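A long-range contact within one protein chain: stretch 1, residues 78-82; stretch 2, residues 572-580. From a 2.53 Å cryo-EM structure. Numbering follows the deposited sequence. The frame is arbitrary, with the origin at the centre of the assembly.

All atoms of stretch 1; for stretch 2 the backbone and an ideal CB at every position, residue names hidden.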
# COMPACT_ATOMS: atom_id res chain seq x y z
N GLY A 78 30.09 -0.43 -5.70
CA GLY A 78 30.52 -1.01 -4.45
C GLY A 78 32.03 -0.94 -4.38
O GLY A 78 32.62 -1.22 -3.33
N LYS A 79 32.64 -0.58 -5.50
CA LYS A 79 34.06 -0.23 -5.58
C LYS A 79 34.95 -1.40 -5.17
O LYS A 79 36.03 -1.21 -4.61
CB LYS A 79 34.38 1.00 -4.73
CG LYS A 79 34.18 2.31 -5.48
CD LYS A 79 32.72 2.58 -5.76
CE LYS A 79 32.54 3.84 -6.59
NZ LYS A 79 31.13 3.97 -7.05
N PHE A 80 34.50 -2.62 -5.46
CA PHE A 80 35.24 -3.85 -5.24
C PHE A 80 35.54 -4.08 -3.76
O PHE A 80 36.46 -4.83 -3.42
CB PHE A 80 36.53 -3.87 -6.07
CG PHE A 80 36.27 -3.88 -7.55
CD1 PHE A 80 36.19 -2.70 -8.26
CD2 PHE A 80 36.09 -5.07 -8.22
CE1 PHE A 80 35.95 -2.70 -9.61
CE2 PHE A 80 35.84 -5.08 -9.58
CZ PHE A 80 35.77 -3.90 -10.27
N LEU A 81 34.76 -3.46 -2.88
CA LEU A 81 34.79 -3.78 -1.46
C LEU A 81 33.80 -4.89 -1.12
O LEU A 81 33.78 -5.36 0.02
CB LEU A 81 34.47 -2.52 -0.65
CG LEU A 81 34.63 -2.54 0.87
CD1 LEU A 81 36.09 -2.67 1.25
CD2 LEU A 81 34.02 -1.32 1.49
N ASN A 82 33.00 -5.32 -2.09
CA ASN A 82 31.95 -6.30 -1.88
C ASN A 82 32.52 -7.63 -1.41
O ASN A 82 33.68 -7.96 -1.67
CB ASN A 82 31.19 -6.54 -3.19
CG ASN A 82 30.66 -5.26 -3.79
OD1 ASN A 82 31.31 -4.65 -4.63
ND2 ASN A 82 29.45 -4.89 -3.42
N UNK A 572 39.63 9.29 -2.96
CA UNK A 572 38.86 8.06 -3.04
C UNK A 572 39.78 6.88 -3.29
O UNK A 572 40.79 6.99 -3.99
CB UNK A 572 37.80 8.15 -4.14
N UNK A 573 39.43 5.74 -2.70
CA UNK A 573 40.04 4.47 -3.06
C UNK A 573 41.54 4.47 -2.78
O UNK A 573 42.38 4.46 -3.68
CB UNK A 573 39.78 4.16 -4.54
N UNK A 574 41.87 4.51 -1.49
CA UNK A 574 43.20 4.10 -1.05
C UNK A 574 43.35 2.60 -1.27
O UNK A 574 42.51 1.96 -1.90
CB UNK A 574 43.43 4.46 0.42
N UNK A 575 44.45 2.02 -0.78
CA UNK A 575 44.54 0.57 -0.94
C UNK A 575 43.36 -0.05 -0.20
O UNK A 575 42.46 -0.57 -0.86
CB UNK A 575 45.87 0.03 -0.42
N UNK A 576 43.35 -0.04 1.14
CA UNK A 576 42.16 0.07 1.99
C UNK A 576 40.94 -0.70 1.49
O UNK A 576 39.82 -0.42 1.92
CB UNK A 576 41.78 1.55 2.14
N UNK A 577 41.14 -1.68 0.61
CA UNK A 577 40.04 -2.39 -0.02
C UNK A 577 39.90 -3.81 0.48
O UNK A 577 38.78 -4.33 0.53
CB UNK A 577 40.22 -2.40 -1.54
N UNK A 578 41.01 -4.45 0.83
CA UNK A 578 40.98 -5.70 1.58
C UNK A 578 41.05 -5.46 3.08
O UNK A 578 41.89 -6.00 3.79
CB UNK A 578 42.13 -6.61 1.14
N UNK A 579 40.15 -4.61 3.57
CA UNK A 579 40.01 -4.34 5.00
C UNK A 579 38.54 -4.08 5.29
O UNK A 579 37.91 -3.26 4.62
CB UNK A 579 40.87 -3.16 5.43
N UNK A 580 37.99 -4.79 6.28
CA UNK A 580 36.57 -4.70 6.60
C UNK A 580 36.26 -3.89 7.84
O UNK A 580 35.16 -3.33 7.93
CB UNK A 580 36.00 -6.11 6.77

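Stretch 1 is a type I' turn from Gly78 to Leu81, closed by a hydrogen bond from Leu81 N to Gly78 O at 3.1 Å. Against stretch 2 it sets the side chain of Lys79, the carbonyl oxygen and CB of Phe80, and the CD1 methyl of Leu81.

At position 572 the CA-to-CB bond points toward stretch 1, yet nothing there lies within 5.5 Å of the ideal CB. A short residue would leave a gap; a long, flexible one, polar or apolar, could approach the Lys79 chain. The deposited residue is Met572; CE of Met572 comes to 4.7 Å from CE of Lys79, a loose approach.

Position 573 has phi/psi of 62/68, a left-handed region that glycine, asparagine and aspartate tolerate better than most residues. Its CB points sideways, and CA of 573 lies 8.0 Å from CA of Lys79. An acid would suit the nearby lysine electrostatically, although the ammonium group is carried away from this stretch; a small polar residue would also fit. Asp573 is found, with chi1 in the m well. Its carboxylate end comes nearer than its CB direction suggests, and OD1 of Asp573 lies 3.9 Å from CG of Lys79. This is packing against the aliphatic part of the lysine, not a salt bridge.

Positions 574 and 575 are out of reach, so stretch 1 sets no preference at either. They are Ala574 and Asn575: CB of Ala574 stays 10.3 Å from CD1 of Leu81, and OD1 of Asn575 stays 9.6 Å from CD1 of Leu81.

Position 576 again has positive phi, 39/19, which favours glycine or asparagine on backbone grounds but does not exclude others. With CB sideways and no neighbour within 5.5 Å, the contact selects little. CE3 of Trp576 stays 7.0 Å from CD1 of Leu81; the residue's backbone makes the approach, with O of Trp576 4.4 Å from CD1 of Leu81.

Position 577 is the centre of the contact. CA of 577 is 5.6 Å from CA of Leu81, and its ideal CB lies 4.9 Å from Phe80 O and 5.0 Å from Leu81 CD1. A carbonyl oxygen with no partner within stretch 1, beside apolar carbon, suits a donor on an aliphatic stem: arginine or lysine, perhaps glutamine. Arg577 supplies both parts. Arg577 NH2 donates to Phe80 O at 2.9 Å with an N-H...acceptor angle of 155°, and the oxygen lies near the guanidinium plane, at its edge, as a directional bond requires. The stem packs too, CD of Arg577 being 3.8 Å from CB of Phe80, while NH1 is hydrogen-bonded elsewhere in the structure. The backbone adds a close approach, Arg577 O to Leu81 CD1 at 3.2 Å.

At 578 and 579 CB points away, leaving the side chain unconstrained by this contact. CB of Asn578 stays 7.2 Å from CD1 of Leu81. Thr579 contributes its backbone, with O of Thr579 3.9 Å from CD1 of Leu81.

Position 580 directs CB sideways into open space, so a medium or long side chain could turn back and a short one would fall short. Leu580 does turn back, its CD2 reaching 4.7 Å from O of Leu81.

Stretch 2, residues 572-580: MDANWRNTL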
# COMPACT_ATOMS: atom_id res chain seq x y z
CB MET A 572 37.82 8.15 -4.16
CG MET A 572 36.75 9.21 -3.96
SD MET A 572 35.27 8.58 -3.15
CE MET A 572 34.85 7.20 -4.21
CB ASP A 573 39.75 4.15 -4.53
CG ASP A 573 38.27 4.09 -4.84
OD1 ASP A 573 37.47 3.82 -3.92
OD2 ASP A 573 37.89 4.33 -6.01
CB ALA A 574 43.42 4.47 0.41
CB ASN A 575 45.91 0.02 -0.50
CG ASN A 575 46.17 0.12 1.00
OD1 ASN A 575 45.40 -0.41 1.81
ND2 ASN A 575 47.26 0.76 1.37
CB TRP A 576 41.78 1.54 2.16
CG TRP A 576 42.12 2.13 3.51
CD1 TRP A 576 43.00 3.15 3.75
CD2 TRP A 576 41.59 1.76 4.79
NE1 TRP A 576 43.05 3.43 5.09
CE2 TRP A 576 42.20 2.59 5.75
CE3 TRP A 576 40.67 0.80 5.21
CZ2 TRP A 576 41.91 2.48 7.11
CZ3 TRP A 576 40.38 0.70 6.56
CH2 TRP A 576 41.00 1.54 7.49
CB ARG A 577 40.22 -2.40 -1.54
CG ARG A 577 38.99 -2.72 -2.35
CD ARG A 577 39.36 -3.57 -3.55
NE ARG A 577 40.38 -4.55 -3.22
CZ ARG A 577 40.13 -5.72 -2.63
NH1 ARG A 577 41.12 -6.55 -2.36
NH2 ARG A 577 38.89 -6.05 -2.31
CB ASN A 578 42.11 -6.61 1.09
CG ASN A 578 43.48 -5.97 1.23
OD1 ASN A 578 43.61 -4.86 1.76
ND2 ASN A 578 44.50 -6.67 0.76
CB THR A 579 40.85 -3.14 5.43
OG1 THR A 579 42.20 -3.30 4.96
CG2 THR A 579 40.88 -3.03 6.94
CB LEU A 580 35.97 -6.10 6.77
CG LEU A 580 35.82 -6.90 5.48
CD1 LEU A 580 35.33 -8.30 5.78
CD2 LEU A 580 34.88 -6.19 4.54
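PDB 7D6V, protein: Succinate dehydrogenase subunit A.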